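Local atomic coordinates of TetR transcriptional regulator (Chloroflexus aurantiacus, PDB entry 3QBM), a protein that probably binds DNA as a transcriptional regulator of the TetR family, with an N-terminal helix-turn-helix and a helical C-terminal part that carries bound magnesium. Residues V13-A18 / A35-E40; L54-F59 / N117-E122; E64-R69 / C104-T109; A75-T80 / I84-D89. One frame throughout, in Å; residues are numbered along the deposited sequence.

Contact 1: residues V13-A18 / A35-E40; sequences VAQAAA and AATGLE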
loop_
_atom_site.group_PDB
_atom_site.type_symbol
_atom_site.label_atom_id
_atom_site.label_comp_id
_atom_site.label_asym_id
_atom_site.label_seq_id
_atom_site.Cartn_x
_atom_site.Cartn_y
_atom_site.Cartn_z
ATOM N N VAL A 13 -9.858 -14.153 18.133
ATOM C CA VAL A 13 -9.094 -13.017 17.640
ATOM C C VAL A 13 -8.169 -13.455 16.512
ATOM O O VAL A 13 -8.065 -12.766 15.496
ATOM C CB VAL A 13 -8.282 -12.325 18.775
ATOM C CG1 VAL A 13 -7.217 -11.476 18.208
ATOM C CG2 VAL A 13 -9.198 -11.502 19.681
ATOM N N ALA A 14 -7.513 -14.604 16.669
ATOM C CA ALA A 14 -6.585 -15.121 15.635
ATOM C C ALA A 14 -7.336 -15.433 14.332
ATOM O O ALA A 14 -6.896 -15.087 13.244
ATOM C CB ALA A 14 -5.813 -16.351 16.127
ATOM N N GLN A 15 -8.481 -16.075 14.438
ATOM C CA GLN A 15 -9.275 -16.372 13.233
ATOM C C GLN A 15 -9.877 -15.112 12.590
ATOM O O GLN A 15 -9.948 -14.998 11.357
ATOM C CB GLN A 15 -10.394 -17.351 13.566
ATOM C CG GLN A 15 -9.896 -18.709 14.102
ATOM C CD GLN A 15 -9.075 -19.479 13.086
ATOM O OE1 GLN A 15 -9.292 -19.383 11.874
ATOM N NE2 GLN A 15 -8.116 -20.250 13.585
ATOM N N ALA A 16 -10.342 -14.181 13.424
ATOM C CA ALA A 16 -10.904 -12.918 12.902
ATOM C C ALA A 16 -9.818 -12.191 12.115
ATOM O O ALA A 16 -10.061 -11.720 11.003
ATOM C CB ALA A 16 -11.402 -12.043 14.017
ATOM N N ALA A 17 -8.615 -12.143 12.683
ATOM C CA ALA A 17 -7.492 -11.445 12.034
ATOM C C ALA A 17 -7.233 -11.957 10.639
ATOM O O ALA A 17 -7.040 -11.167 9.706
ATOM C CB ALA A 17 -6.182 -11.519 12.881
ATOM N N ALA A 18 -7.238 -13.273 10.472
ATOM C CA ALA A 18 -6.958 -13.864 9.157
ATOM C C ALA A 18 -8.041 -13.510 8.169
ATOM O O ALA A 18 -7.750 -13.172 7.025
ATOM C CB ALA A 18 -6.782 -15.386 9.254
ATOM N N ALA A 35 -18.142 -19.321 11.085
ATOM C CA ALA A 35 -17.652 -20.488 10.318
ATOM C C ALA A 35 -16.200 -20.846 10.631
ATOM O O ALA A 35 -15.888 -22.009 10.816
ATOM C CB ALA A 35 -17.814 -20.244 8.797
ATOM N N ALA A 36 -15.320 -19.849 10.703
ATOM C CA ALA A 36 -13.900 -20.093 10.948
ATOM C C ALA A 36 -13.572 -20.516 12.397
ATOM O O ALA A 36 -12.560 -21.160 12.629
ATOM C CB ALA A 36 -13.098 -18.860 10.594
ATOM N N THR A 37 -14.396 -20.115 13.371
ATOM C CA THR A 37 -14.123 -20.428 14.775
ATOM C C THR A 37 -14.956 -21.616 15.231
ATOM O O THR A 37 -14.665 -22.216 16.269
ATOM C CB THR A 37 -14.466 -19.238 15.692
ATOM O OG1 THR A 37 -15.864 -18.919 15.539
ATOM C CG2 THR A 37 -13.581 -17.999 15.358
ATOM N N GLY A 38 -15.969 -21.956 14.441
ATOM C CA GLY A 38 -16.913 -23.001 14.781
ATOM C C GLY A 38 -17.811 -22.557 15.925
ATOM O O GLY A 38 -18.370 -23.380 16.621
ATOM N N LEU A 39 -17.948 -21.250 16.136
ATOM C CA LEU A 39 -18.756 -20.768 17.249
ATOM C C LEU A 39 -20.033 -20.092 16.789
ATOM O O LEU A 39 -20.119 -19.584 15.692
ATOM C CB LEU A 39 -17.953 -19.784 18.110
ATOM C CG LEU A 39 -16.770 -20.226 18.970
ATOM C CD1 LEU A 39 -16.129 -19.006 19.586
ATOM C CD2 LEU A 39 -17.165 -21.220 20.091
ATOM N N GLU A 40 -21.041 -20.123 17.647
ATOM C CA GLU A 40 -22.287 -19.425 17.382
ATOM C C GLU A 40 -22.036 -17.942 17.665
ATOM O O GLU A 40 -21.083 -17.587 18.365
ATOM C CB GLU A 40 -23.413 -19.948 18.281
ATOM C CG GLU A 40 -23.656 -21.478 18.239
ATOM C CD GLU A 40 -24.100 -22.002 16.875
ATOM O OE1 GLU A 40 -23.954 -21.275 15.861
ATOM O OE2 GLU A 40 -24.585 -23.161 16.823
#
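The predicted helix-turn-helix of this TetR-family protein meets the N-terminal helix here: Gln15, on helix 2-23, lies against Ala36 and Thr37 at the C-terminal end of helix 30-37. The root of Gln15 packs on a methyl, with Gln15 CB 3.7 Å from Thr37 CG2. Gln15 and Thr37 run past each other in opposite directions. The Gln15 chain then bends at chi2 (-64°), which lays its amide beside the backbone of Ala36. Gln15 OE1 comes 4.0 Å from Ala36 CB, and no hydrogen bond crosses between the segments. Thr37 OG1 lies between the backbone N and the carbonyl carbon (chi1 60°), which leaves CG2 as the branch that meets Gln15. Thr37 OG1 accepts from Leu39 N at 3.2 Å in an ST turn, and also bonds to Ile33 O. Gly38, between them, has positive phi as the chain leaves the helix. An alanine in place of Gln15 would remove the chain beyond CB and would probably leave Ala36 without its cover from this helix residue. The contact is thus a small, partly exposed van der Waals patch, and the hydroxyl of Thr37 is bound within its own helix end and not across it.

Contact 2: residues L54-F59 / N117-E122; sequences LALAAF and NPMLRE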
loop_
_atom_site.group_PDB
_atom_site.type_symbol
_atom_site.label_atom_id
_atom_site.label_comp_id
_atom_site.label_asym_id
_atom_site.label_seq_id
_atom_site.Cartn_x
_atom_site.Cartn_y
_atom_site.Cartn_z
ATOM N N LEU A 54 -13.934 -6.503 18.531
ATOM C CA LEU A 54 -13.268 -7.707 17.999
ATOM C C LEU A 54 -12.242 -7.303 16.939
ATOM O O LEU A 54 -11.091 -7.749 16.980
ATOM C CB LEU A 54 -14.277 -8.717 17.426
ATOM C CG LEU A 54 -13.744 -9.904 16.598
ATOM C CD1 LEU A 54 -12.606 -10.657 17.300
ATOM C CD2 LEU A 54 -14.843 -10.858 16.247
ATOM N N ALA A 55 -12.638 -6.411 16.031
ATOM C CA ALA A 55 -11.730 -5.923 15.002
ATOM C C ALA A 55 -10.444 -5.333 15.607
ATOM O O ALA A 55 -9.330 -5.564 15.114
ATOM C CB ALA A 55 -12.459 -4.884 14.137
ATOM N N LEU A 56 -10.593 -4.537 16.661
ATOM C CA LEU A 56 -9.453 -3.933 17.366
ATOM C C LEU A 56 -8.567 -4.972 17.999
ATOM O O LEU A 56 -7.333 -4.889 17.926
ATOM C CB LEU A 56 -9.896 -2.927 18.426
ATOM C CG LEU A 56 -10.591 -1.652 17.948
ATOM C CD1 LEU A 56 -11.153 -0.849 19.130
ATOM C CD2 LEU A 56 -9.656 -0.786 17.029
ATOM N N ALA A 57 -9.179 -5.973 18.623
ATOM C CA ALA A 57 -8.398 -7.036 19.239
ATOM C C ALA A 57 -7.675 -7.857 18.164
ATOM O O ALA A 57 -6.505 -8.208 18.344
ATOM C CB ALA A 57 -9.281 -7.902 20.085
ATOM N N ALA A 58 -8.366 -8.113 17.047
ATOM C CA ALA A 58 -7.814 -8.830 15.883
ATOM C C ALA A 58 -6.629 -8.079 15.287
ATOM O O ALA A 58 -5.649 -8.719 14.884
ATOM C CB ALA A 58 -8.886 -9.072 14.798
ATOM N N PHE A 59 -6.696 -6.743 15.206
ATOM C CA PHE A 59 -5.521 -5.997 14.751
ATOM C C PHE A 59 -4.356 -6.095 15.752
ATOM O O PHE A 59 -3.203 -6.336 15.357
ATOM C CB PHE A 59 -5.791 -4.528 14.505
ATOM C CG PHE A 59 -4.585 -3.799 13.974
ATOM C CD1 PHE A 59 -4.305 -3.825 12.631
ATOM C CD2 PHE A 59 -3.683 -3.175 14.839
ATOM C CE1 PHE A 59 -3.150 -3.216 12.141
ATOM C CE2 PHE A 59 -2.538 -2.558 14.361
ATOM C CZ PHE A 59 -2.279 -2.566 13.034
ATOM N N ASN A 117 -11.507 4.958 9.900
ATOM C CA ASN A 117 -11.508 4.502 11.296
ATOM C C ASN A 117 -10.331 5.042 12.104
ATOM O O ASN A 117 -9.205 4.496 12.056
ATOM C CB ASN A 117 -11.538 2.977 11.282
ATOM C CG ASN A 117 -11.896 2.390 12.620
ATOM O OD1 ASN A 117 -11.082 2.363 13.536
ATOM N ND2 ASN A 117 -13.133 1.918 12.740
ATOM N N PRO A 118 -10.561 6.147 12.820
ATOM C CA PRO A 118 -9.533 6.741 13.656
ATOM C C PRO A 118 -8.797 5.750 14.588
ATOM O O PRO A 118 -7.585 5.857 14.762
ATOM C CB PRO A 118 -10.320 7.769 14.463
ATOM C CG PRO A 118 -11.362 8.234 13.499
ATOM C CD PRO A 118 -11.761 7.008 12.743
HETATM N N MSE A 119 -9.514 4.808 15.189
HETATM C CA MSE A 119 -8.889 3.915 16.173
HETATM C C MSE A 119 -7.960 2.917 15.508
HETATM O O MSE A 119 -6.852 2.709 16.003
HETATM C CB MSE A 119 -9.910 3.219 17.091
HETATM C CG MSE A 119 -10.540 4.162 18.096
HETATM SE SE MSE A 119 -11.899 3.213 19.150
HETATM C CE MSE A 119 -10.641 2.265 20.318
ATOM N N LEU A 120 -8.378 2.313 14.393
ATOM C CA LEU A 120 -7.469 1.457 13.634
ATOM C C LEU A 120 -6.303 2.261 13.046
ATOM O O LEU A 120 -5.172 1.793 13.059
ATOM C CB LEU A 120 -8.166 0.680 12.526
ATOM C CG LEU A 120 -8.930 -0.548 13.023
ATOM C CD1 LEU A 120 -9.768 -1.131 11.906
ATOM C CD2 LEU A 120 -7.944 -1.553 13.553
ATOM N N ARG A 121 -6.581 3.455 12.522
ATOM C CA ARG A 121 -5.531 4.307 11.976
ATOM C C ARG A 121 -4.447 4.576 13.026
ATOM O O ARG A 121 -3.241 4.509 12.735
ATOM C CB ARG A 121 -6.123 5.628 11.422
ATOM C CG ARG A 121 -5.083 6.563 10.815
ATOM C CD ARG A 121 -5.704 7.739 10.072
ATOM N NE ARG A 121 -6.384 8.636 10.992
ATOM C CZ ARG A 121 -7.691 8.938 10.989
ATOM N NH1 ARG A 121 -8.557 8.423 10.099
ATOM N NH2 ARG A 121 -8.147 9.795 11.895
ATOM N N GLU A 122 -4.871 4.848 14.260
ATOM C CA GLU A 122 -3.940 5.143 15.331
ATOM C C GLU A 122 -3.094 3.925 15.658
ATOM O O GLU A 122 -1.914 4.040 15.972
ATOM C CB GLU A 122 -4.689 5.607 16.588
ATOM C CG GLU A 122 -3.724 6.099 17.650
ATOM C CD GLU A 122 -4.426 6.728 18.848
ATOM O OE1 GLU A 122 -5.548 6.296 19.193
ATOM O OE2 GLU A 122 -3.838 7.650 19.453
#
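The Phe59 ring meets Leu120 CD2 obliquely, at 4.1 Å from Phe59 CG, and the same methyl lies 3.8 Å from Phe59 CB. Phe59 CG stands anti to the backbone N (chi1 -177°), which carries the ring on toward helix 105-113, where it touches Ile106 and Thr109. The other flat group is the Arg121 guanidinium, which has Pro118 CA over one face, offset toward the rim; its NH1 bonds to Asp114 O.

Leu56 fills the rest of the contact with its two methyls. Leu56 CD2 reaches Leu120 CD2 at 3.9 Å. Leu56 CD1 meets the CE methyl of Met119, a selenomethionine, at 3.4 Å, tighter than usual for two carbons. Leu56 and Met119 cross at about a right angle. Met119 is extended as far as SE and bends at chi3 (77°), which turns CE to Leu56 CD1. An alanine at Leu56 would probably open a gap beside Leu120 CD2 and leave the end of Met119 free to turn.

The start of helix 118-144 is fixed by Asn117, the N-cap. Its OD1 accepts from Leu120 N at 2.8 Å, in the carbonyl plane and nearly straight. Asn117 ND2 bonds to a triethylene glycol molecule, probably from the crystallisation liquor.

The short helix segments run nearly parallel, 8° apart, with axes 10.7 Å from each other. They are joined by apolar side chains alone, with no hydrogen bond between them, while the cap holds Leu120 at the helix start.

Contact 3: residues E64-R69 / C104-T109; sequences EKVRER and CPILNT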
loop_
_atom_site.group_PDB
_atom_site.type_symbol
_atom_site.label_atom_id
_atom_site.label_comp_id
_atom_site.label_asym_id
_atom_site.label_seq_id
_atom_site.Cartn_x
_atom_site.Cartn_y
_atom_site.Cartn_z
ATOM N N GLU A 64 1.021 -7.815 16.992
ATOM C CA GLU A 64 1.953 -8.625 17.788
ATOM C C GLU A 64 2.635 -9.682 16.935
ATOM O O GLU A 64 3.821 -9.970 17.111
ATOM C CB GLU A 64 1.245 -9.283 18.979
ATOM C CG GLU A 64 2.166 -10.221 19.813
ATOM C CD GLU A 64 3.352 -9.526 20.485
ATOM O OE1 GLU A 64 3.337 -8.279 20.656
ATOM O OE2 GLU A 64 4.304 -10.251 20.874
ATOM N N LYS A 65 1.912 -10.268 16.004
ATOM C CA LYS A 65 2.530 -11.279 15.159
ATOM C C LYS A 65 3.663 -10.711 14.265
ATOM O O LYS A 65 4.738 -11.291 14.140
ATOM C CB LYS A 65 1.474 -11.868 14.279
ATOM C CG LYS A 65 1.894 -13.111 13.546
ATOM C CD LYS A 65 0.874 -14.220 13.784
ATOM C CE LYS A 65 1.030 -14.775 15.193
ATOM N NZ LYS A 65 0.131 -15.919 15.473
ATOM N N VAL A 66 3.357 -9.616 13.590
ATOM C CA VAL A 66 4.347 -8.858 12.824
ATOM C C VAL A 66 5.582 -8.533 13.706
ATOM O O VAL A 66 6.709 -8.742 13.282
ATOM C CB VAL A 66 3.683 -7.600 12.218
ATOM C CG1 VAL A 66 4.702 -6.630 11.695
ATOM C CG2 VAL A 66 2.700 -8.009 11.094
ATOM N N ARG A 67 5.337 -8.084 14.933
ATOM C CA ARG A 67 6.376 -7.718 15.895
ATOM C C ARG A 67 7.303 -8.907 16.180
ATOM O O ARG A 67 8.516 -8.727 16.169
ATOM C CB ARG A 67 5.738 -7.200 17.194
ATOM C CG ARG A 67 6.666 -6.606 18.228
ATOM C CD ARG A 67 5.898 -5.999 19.402
ATOM N NE ARG A 67 5.017 -4.918 18.938
ATOM C CZ ARG A 67 3.675 -4.905 18.984
ATOM N NH1 ARG A 67 2.975 -5.894 19.525
ATOM N NH2 ARG A 67 3.014 -3.855 18.504
ATOM N N GLU A 68 6.729 -10.092 16.444
ATOM C CA GLU A 68 7.503 -11.338 16.703
ATOM C C GLU A 68 8.422 -11.698 15.517
ATOM O O GLU A 68 9.569 -12.123 15.681
ATOM C CB GLU A 68 6.552 -12.538 16.964
ATOM C CG GLU A 68 5.804 -12.511 18.313
ATOM C CD GLU A 68 4.677 -13.581 18.478
ATOM O OE1 GLU A 68 4.287 -14.290 17.510
ATOM O OE2 GLU A 68 4.158 -13.683 19.614
ATOM N N ARG A 69 7.865 -11.567 14.327
ATOM C CA ARG A 69 8.525 -11.857 13.070
ATOM C C ARG A 69 9.747 -10.902 12.848
ATOM O O ARG A 69 10.849 -11.336 12.447
ATOM C CB ARG A 69 7.450 -11.715 11.997
ATOM C CG ARG A 69 7.777 -12.065 10.585
ATOM C CD ARG A 69 7.601 -13.523 10.251
ATOM N NE ARG A 69 8.083 -13.706 8.880
ATOM C CZ ARG A 69 7.321 -13.990 7.837
ATOM N NH1 ARG A 69 6.026 -14.233 8.009
ATOM N NH2 ARG A 69 7.870 -14.105 6.629
ATOM N N CYS A 104 0.565 -8.280 4.294
ATOM C CA CYS A 104 0.910 -7.461 5.468
ATOM C C CYS A 104 -0.331 -6.825 6.080
ATOM O O CYS A 104 -0.998 -6.031 5.416
ATOM C CB CYS A 104 1.930 -6.349 5.128
ATOM S SG CYS A 104 2.324 -5.314 6.507
ATOM N N PRO A 105 -0.628 -7.128 7.359
ATOM C CA PRO A 105 -1.835 -6.531 7.965
ATOM C C PRO A 105 -1.709 -5.052 8.277
ATOM O O PRO A 105 -2.734 -4.348 8.431
ATOM C CB PRO A 105 -2.013 -7.342 9.246
ATOM C CG PRO A 105 -0.617 -7.711 9.622
ATOM C CD PRO A 105 0.093 -7.987 8.314
ATOM N N ILE A 106 -0.474 -4.555 8.341
ATOM C CA ILE A 106 -0.228 -3.136 8.561
ATOM C C ILE A 106 -0.634 -2.366 7.292
ATOM O O ILE A 106 -1.429 -1.400 7.347
ATOM C CB ILE A 106 1.247 -2.879 8.963
ATOM C CG1 ILE A 106 1.691 -3.819 10.096
ATOM C CG2 ILE A 106 1.466 -1.408 9.416
ATOM C CD1 ILE A 106 0.825 -3.766 11.333
ATOM N N LEU A 107 -0.089 -2.804 6.148
ATOM C CA LEU A 107 -0.455 -2.277 4.837
ATOM C C LEU A 107 -1.956 -2.432 4.588
ATOM O O LEU A 107 -2.642 -1.475 4.201
ATOM C CB LEU A 107 0.341 -2.982 3.728
ATOM C CG LEU A 107 0.014 -2.744 2.253
ATOM C CD1 LEU A 107 0.199 -1.270 1.880
ATOM C CD2 LEU A 107 0.816 -3.680 1.302
ATOM N N ASN A 108 -2.467 -3.638 4.752
ATOM C CA ASN A 108 -3.865 -3.878 4.450
ATOM C C ASN A 108 -4.816 -3.020 5.330
ATOM O O ASN A 108 -5.816 -2.473 4.834
ATOM C CB ASN A 108 -4.195 -5.357 4.605
ATOM C CG ASN A 108 -3.528 -6.240 3.561
ATOM O OD1 ASN A 108 -2.958 -5.766 2.565
ATOM N ND2 ASN A 108 -3.573 -7.550 3.808
ATOM N N THR A 109 -4.527 -2.906 6.633
ATOM C CA THR A 109 -5.356 -2.131 7.544
ATOM C C THR A 109 -5.174 -0.641 7.287
ATOM O O THR A 109 -6.134 0.107 7.434
ATOM C CB THR A 109 -5.080 -2.470 9.022
ATOM O OG1 THR A 109 -5.256 -3.886 9.247
ATOM C CG2 THR A 109 -5.971 -1.643 9.970
#
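Val66 points one methyl at the outer corner of the Pro105 ring. The nearest atoms are Val66 CG2 and Pro105 CG, 3.6 Å apart, and Pro105 CD follows at 3.8 Å from the same methyl. Val66 CG2 lies anti to the carbonyl carbon, while CG1 lies anti to the backbone N (chi1 167°). This splits the two branches: CG2 takes the proline ring, and CG1 looks to Ile106, with Val66 CG1 a looser 4.4 Å from Ile106 CG1. All three residues are buried, and Trp131 of helix 118-144 touches both Val66 and Ile106.

The next shell sets the start of helix 105-113. Cys104 is its N-cap, and Cys104 SG accepts from Leu107 N at 3.5 Å along a nearly straight bond (176°). One turn on, Thr109 OG1 donates to Pro105 O at 2.7 Å, in the carbonyl plane. Pro105 O also accepts from Thr109 N, so two donors grip it.

On helix 51-74, Arg67 NH1 forms a salt bridge with Glu64 OE1 at 2.7 Å, and Arg67 NH2 has a second partner in Glu130.

The arrangement is apolar helix packing near the centre of this all-helical TetR chain. It joins the long helix 51-74 to the capped first turn of helix 105-113.

Contact 4: residues A75-T80 / I84-D89; sequences AGHKHT and IIAFLD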
loop_
_atom_site.group_PDB
_atom_site.type_symbol
_atom_site.label_atom_id
_atom_site.label_comp_id
_atom_site.label_asym_id
_atom_site.label_seq_id
_atom_site.Cartn_x
_atom_site.Cartn_y
_atom_site.Cartn_z
ATOM N N ALA A 75 17.287 -10.277 15.275
ATOM C CA ALA A 75 18.086 -10.718 16.400
ATOM C C ALA A 75 19.431 -11.293 15.987
ATOM O O ALA A 75 19.545 -12.048 15.017
ATOM C CB ALA A 75 17.324 -11.758 17.216
ATOM N N GLY A 76 20.461 -10.852 16.701
ATOM C CA GLY A 76 21.770 -11.466 16.633
ATOM C C GLY A 76 22.779 -11.034 15.611
ATOM O O GLY A 76 23.739 -11.746 15.426
ATOM N N HIS A 77 22.560 -9.913 14.918
ATOM C CA HIS A 77 23.508 -9.442 13.917
ATOM C C HIS A 77 24.695 -8.719 14.607
ATOM O O HIS A 77 24.571 -8.175 15.707
ATOM C CB HIS A 77 22.819 -8.556 12.866
ATOM C CG HIS A 77 21.828 -9.301 12.029
ATOM N ND1 HIS A 77 22.194 -10.030 10.921
ATOM C CD2 HIS A 77 20.494 -9.470 12.167
ATOM C CE1 HIS A 77 21.123 -10.604 10.402
ATOM N NE2 HIS A 77 20.087 -10.304 11.157
ATOM N N LYS A 78 25.841 -8.740 13.956
ATOM C CA LYS A 78 27.077 -8.231 14.554
ATOM C C LYS A 78 27.422 -6.804 14.111
ATOM O O LYS A 78 28.395 -6.253 14.616
ATOM C CB LYS A 78 28.271 -9.168 14.244
ATOM C CG LYS A 78 28.601 -9.337 12.751
ATOM C CD LYS A 78 29.666 -10.398 12.505
ATOM C CE LYS A 78 29.839 -10.679 11.010
ATOM N NZ LYS A 78 30.729 -11.875 10.778
ATOM N N HIS A 79 26.624 -6.239 13.191
ATOM C CA HIS A 79 26.834 -4.897 12.614
ATOM C C HIS A 79 25.468 -4.280 12.381
ATOM O O HIS A 79 24.511 -4.976 11.972
ATOM C CB HIS A 79 27.570 -5.049 11.299
ATOM C CG HIS A 79 28.124 -3.792 10.729
ATOM N ND1 HIS A 79 27.335 -2.855 10.106
ATOM C CD2 HIS A 79 29.400 -3.370 10.585
ATOM C CE1 HIS A 79 28.096 -1.891 9.631
ATOM N NE2 HIS A 79 29.353 -2.173 9.921
ATOM N N THR A 80 25.353 -2.980 12.673
ATOM C CA THR A 80 24.071 -2.296 12.613
ATOM C C THR A 80 23.508 -2.235 11.201
ATOM O O THR A 80 22.299 -2.198 11.012
ATOM C CB THR A 80 24.129 -0.842 13.169
ATOM O OG1 THR A 80 25.155 -0.109 12.497
ATOM C CG2 THR A 80 24.346 -0.839 14.728
ATOM N N ILE A 84 19.907 -3.546 9.824
ATOM C CA ILE A 84 18.971 -2.757 9.021
ATOM C C ILE A 84 18.581 -3.528 7.731
ATOM O O ILE A 84 17.427 -3.559 7.345
ATOM C CB ILE A 84 19.509 -1.354 8.697
ATOM C CG1 ILE A 84 19.555 -0.522 9.980
ATOM C CG2 ILE A 84 18.561 -0.657 7.744
ATOM C CD1 ILE A 84 20.463 0.737 9.896
ATOM N N ILE A 85 19.544 -4.172 7.111
ATOM C CA ILE A 85 19.268 -4.970 5.910
ATOM C C ILE A 85 18.372 -6.205 6.267
ATOM O O ILE A 85 17.541 -6.621 5.486
ATOM C CB ILE A 85 20.613 -5.343 5.217
ATOM C CG1 ILE A 85 21.273 -4.099 4.657
ATOM C CG2 ILE A 85 20.396 -6.408 4.120
ATOM C CD1 ILE A 85 22.588 -4.329 3.947
ATOM N N ALA A 86 18.492 -6.731 7.476
ATOM C CA ALA A 86 17.653 -7.856 7.910
ATOM C C ALA A 86 16.210 -7.391 8.036
ATOM O O ALA A 86 15.281 -8.171 7.832
ATOM C CB ALA A 86 18.163 -8.441 9.228
ATOM N N PHE A 87 16.011 -6.115 8.371
ATOM C CA PHE A 87 14.647 -5.525 8.355
ATOM C C PHE A 87 14.033 -5.590 6.938
ATOM O O PHE A 87 12.868 -5.988 6.770
ATOM C CB PHE A 87 14.713 -4.096 8.882
ATOM C CG PHE A 87 13.389 -3.426 9.046
ATOM C CD1 PHE A 87 12.805 -2.740 7.979
ATOM C CD2 PHE A 87 12.734 -3.451 10.263
ATOM C CE1 PHE A 87 11.576 -2.084 8.119
ATOM C CE2 PHE A 87 11.484 -2.789 10.406
ATOM C CZ PHE A 87 10.931 -2.113 9.345
ATOM N N LEU A 88 14.826 -5.252 5.924
ATOM C CA LEU A 88 14.419 -5.425 4.535
ATOM C C LEU A 88 14.130 -6.901 4.245
ATOM O O LEU A 88 13.113 -7.223 3.598
ATOM C CB LEU A 88 15.481 -4.922 3.541
ATOM C CG LEU A 88 16.161 -3.579 3.762
ATOM C CD1 LEU A 88 17.239 -3.300 2.718
ATOM C CD2 LEU A 88 15.122 -2.454 3.776
ATOM N N ASP A 89 14.985 -7.795 4.746
ATOM C CA ASP A 89 14.853 -9.202 4.468
ATOM C C ASP A 89 13.545 -9.777 5.033
ATOM O O ASP A 89 12.943 -10.653 4.427
ATOM C CB ASP A 89 16.031 -10.000 4.992
ATOM C CG ASP A 89 15.987 -11.407 4.513
ATOM O OD1 ASP A 89 16.007 -11.600 3.286
ATOM O OD2 ASP A 89 15.847 -12.307 5.344
#
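Ile84 N donates to Thr80 O at 3.0 Å, the i to i+4 bond of the first turn of helix 80-92, and the donor is tilted 29° from the carbonyl plane. The N-H...O angle is 151°. The chain of Ile84 folds back along the same carbonyl, with Ile84 CG1 3.4 Å from Thr80 O. CG1 lies anti to the carbonyl carbon (chi1 -69°), which keeps that branch near the preceding turn.

His77 belongs to the loop that leads into the helix. Its ring meets the methyl of Ala86 obliquely, and the nearest pair is His77 NE2 and Ala86 CB at 3.3 Å. The two other ring atoms next to it, His77 CE1 and CD2, lie 3.8 and 3.9 Å from that methyl. His77 NE2 also makes a weak hydrogen bond to Gly73 O, at the end of helix 51-74.

His79 is the N-cap of helix 80-92: its ND1 accepts from Val81 N and its NE2 bonds to Ala199 O at the chain end, while the hydroxyl of Thr80 bonds to Glu147.

The loop through residues 75-79 folds back on the helix that follows, linking helix 51-74 to helix 80-92. Ile84 packs inward on Leu138 and Val139 of helix 118-144 and on Ile161 of helix 154-175.

Overall arrangement
Contact 1 lies in the predicted DNA-binding part, and contact 4 is at the other side of the chain, with centres 35 Å apart. Contact 3 lies between them, about 18 Å from each centre, and contact 2 is off that line. Contact 1 touches contact 2 through Val13 CG1 and Ala57 O, 3.3 Å apart. Contacts 2 and 3 share helix 51-74 and meet at Phe59, whose CZ is 3.7 Å from Ile106 CD1. Magnesium is bound at Ile111 and Asp114, between the second segments of contacts 3 and 2 in sequence. The side chain of Leu120 is about 9 Å from that of Asp114, and that of Pro105 about 10 Å from a bound magnesium ion.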